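PDB 6SYY: periplasmic cell division protein (SufI) from Aquifex aeolicus, which probably oxidises substrates as a copper-binding multicopper oxidase (McoA) of a hyperthermophile, carrying a methionine-rich loop with a role in catalysis. Local coordinates for residues 454-458 / 522-526. Residues are numbered along the deposited sequence; the frame is centred on the assembly and turned at random.
Sequences HIHGF and NYRVN. With CU (copper (II) ion), chain C.
Tyr523 reaches over from strand 520-525 and donates its hydroxyl to the backbone of His456: OH lies 2.6 Å from His456 O. The bond is short and runs nearly along the C=O axis (angle at the acceptor 166°), with the carbonyl at the edge of the phenol ring, near its plane. With CG set between the backbone N and the carbonyl carbon (chi1 74°), the phenol stands off its strand and spans the gap to the 454-458 segment, Ile455 CA and Tyr523 CA being 9.2 Å apart. The same hydroxyl oxygen also meets an aromatic C-H edge: it sits in the plane of the Phe458 ring, Tyr523 OH 3.2 Å from Phe458 CD2.

The rest is apolar packing. Farther along that ring edge, Phe458 CE2 meets Val525 CG2 at 3.8 Å, the two side chains arriving from opposite directions. Ile455 adds a looser contact, CB to Tyr523 CE2 at 4.4 Å. A phenylalanine in place of Tyr523 would probably keep much of this packing but leave the buried His456 carbonyl without its hydroxyl donor, and so hold the turn after the histidine less firmly. Gly457 makes that turn with positive phi, where a beta carbon would collide with His456 O. Val493 of strand 488-495 packs on Ile455 and Phe458, Met495 on Phe458 and Tyr523.

On its other side His456 is a metal ligand: NE2 binds copper at 2.1 Å, with His161 and His508 on the same ion, while ND1 is hydrogen-bonded to Asp129. Strand 503-509 runs between the two strands in the sheet. The His-Ile-His of 454-456 is the HXH motif of a multicopper oxidase's cupredoxin domain, its histidines binding two different coppers of the trinuclear site, His454 sharing its ion with His118.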
loop_
_atom_site.group_PDB
_atom_site.type_symbol
_atom_site.label_atom_id
_atom_site.label_comp_id
_atom_site.label_asym_id
_atom_site.label_seq_id
_atom_site.Cartn_x
_atom_site.Cartn_y
_atom_site.Cartn_z
ATOM N N HIS A 454 -0.097 1.364 -10.340
ATOM C CA HIS A 454 -1.058 2.017 -9.466
ATOM C C HIS A 454 -1.676 3.202 -10.196
ATOM O O HIS A 454 -0.975 3.957 -10.877
ATOM C CB HIS A 454 -0.367 2.464 -8.166
ATOM C CG HIS A 454 -1.228 3.291 -7.262
ATOM N ND1 HIS A 454 -2.432 2.844 -6.762
ATOM C CD2 HIS A 454 -1.046 4.532 -6.751
ATOM C CE1 HIS A 454 -2.961 3.779 -5.993
ATOM N NE2 HIS A 454 -2.140 4.813 -5.969
ATOM N N ILE A 455 -2.994 3.347 -10.083
ATOM C CA ILE A 455 -3.695 4.538 -10.549
ATOM C C ILE A 455 -4.271 5.251 -9.337
ATOM O O ILE A 455 -4.710 4.610 -8.374
ATOM C CB ILE A 455 -4.809 4.223 -11.571
ATOM C CG1 ILE A 455 -5.853 3.280 -10.970
ATOM C CG2 ILE A 455 -4.230 3.635 -12.844
ATOM C CD1 ILE A 455 -7.062 3.082 -11.855
ATOM N N HIS A 456 -4.244 6.576 -9.373
ATOM C CA HIS A 456 -4.913 7.386 -8.370
ATOM C C HIS A 456 -6.365 7.618 -8.778
ATOM O O HIS A 456 -6.752 7.407 -9.929
ATOM C CB HIS A 456 -4.195 8.727 -8.188
ATOM C CG HIS A 456 -2.804 8.605 -7.644
ATOM N ND1 HIS A 456 -2.154 9.653 -7.027
ATOM C CD2 HIS A 456 -1.936 7.566 -7.631
ATOM C CE1 HIS A 456 -0.948 9.263 -6.655
ATOM N NE2 HIS A 456 -0.791 8.001 -7.009
ATOM N N GLY A 457 -7.169 8.053 -7.817
ATOM C CA GLY A 457 -8.528 8.495 -8.085
ATOM C C GLY A 457 -9.628 7.459 -7.989
ATOM O O GLY A 457 -10.734 7.780 -7.546
ATOM N N PHE A 458 -9.358 6.223 -8.409
ATOM C CA PHE A 458 -10.384 5.188 -8.419
ATOM C C PHE A 458 -9.764 3.833 -8.128
ATOM O O PHE A 458 -8.598 3.582 -8.446
ATOM C CB PHE A 458 -11.118 5.118 -9.764
ATOM C CG PHE A 458 -11.475 6.458 -10.332
ATOM C CD1 PHE A 458 -12.685 7.055 -10.024
ATOM C CD2 PHE A 458 -10.594 7.127 -11.168
ATOM C CE1 PHE A 458 -13.012 8.295 -10.541
ATOM C CE2 PHE A 458 -10.914 8.367 -11.688
ATOM C CZ PHE A 458 -12.126 8.951 -11.375
ATOM N N ASN A 522 0.203 11.628 -15.979
ATOM C CA ASN A 522 -1.126 12.079 -15.600
ATOM C C ASN A 522 -2.160 11.470 -16.536
ATOM O O ASN A 522 -1.877 11.174 -17.699
ATOM C CB ASN A 522 -1.254 13.606 -15.672
ATOM C CG ASN A 522 -0.309 14.338 -14.737
ATOM O OD1 ASN A 522 -0.086 13.928 -13.600
ATOM N ND2 ASN A 522 0.240 15.446 -15.216
ATOM N N TYR A 523 -3.369 11.289 -16.018
ATOM C CA TYR A 523 -4.547 11.156 -16.858
ATOM C C TYR A 523 -5.621 12.074 -16.288
ATOM O O TYR A 523 -5.514 12.558 -15.158
ATOM C CB TYR A 523 -5.039 9.697 -16.973
ATOM C CG TYR A 523 -5.722 9.142 -15.747
ATOM C CD1 TYR A 523 -7.108 9.111 -15.657
ATOM C CD2 TYR A 523 -4.986 8.635 -14.684
ATOM C CE1 TYR A 523 -7.744 8.600 -14.538
ATOM C CE2 TYR A 523 -5.612 8.116 -13.560
ATOM C CZ TYR A 523 -6.993 8.103 -13.493
ATOM O OH TYR A 523 -7.633 7.590 -12.386
ATOM N N ARG A 524 -6.642 12.338 -17.095
ATOM C CA ARG A 524 -7.637 13.350 -16.771
ATOM C C ARG A 524 -9.031 12.745 -16.817
ATOM O O ARG A 524 -9.341 11.952 -17.709
ATOM C CB ARG A 524 -7.545 14.532 -17.739
ATOM C CG ARG A 524 -8.464 15.695 -17.421
ATOM C CD ARG A 524 -8.368 16.751 -18.521
ATOM N NE ARG A 524 -9.453 17.726 -18.461
ATOM C CZ ARG A 524 -9.281 19.024 -18.233
ATOM N NH1 ARG A 524 -8.060 19.510 -18.051
ATOM N NH2 ARG A 524 -10.329 19.835 -18.196
ATOM N N VAL A 525 -9.864 13.118 -15.849
ATOM C CA VAL A 525 -11.288 12.800 -15.864
ATOM C C VAL A 525 -12.049 14.111 -15.725
ATOM O O VAL A 525 -11.853 14.841 -14.747
ATOM C CB VAL A 525 -11.694 11.827 -14.744
ATOM C CG1 VAL A 525 -13.156 11.425 -14.912
ATOM C CG2 VAL A 525 -10.783 10.608 -14.732
ATOM N N ASN A 526 -12.918 14.405 -16.690
ATOM C CA ASN A 526 -13.610 15.683 -16.705
ATOM C C ASN A 526 -14.706 15.714 -15.641
ATOM O O ASN A 526 -14.991 14.718 -14.967
ATOM C CB ASN A 526 -14.180 15.961 -18.094
ATOM C CG ASN A 526 -13.092 16.123 -19.139
ATOM O OD1 ASN A 526 -12.091 16.804 -18.907
ATOM N ND2 ASN A 526 -13.269 15.477 -20.285
HETATM CU CU CU C . 1.064 7.543 -6.252
#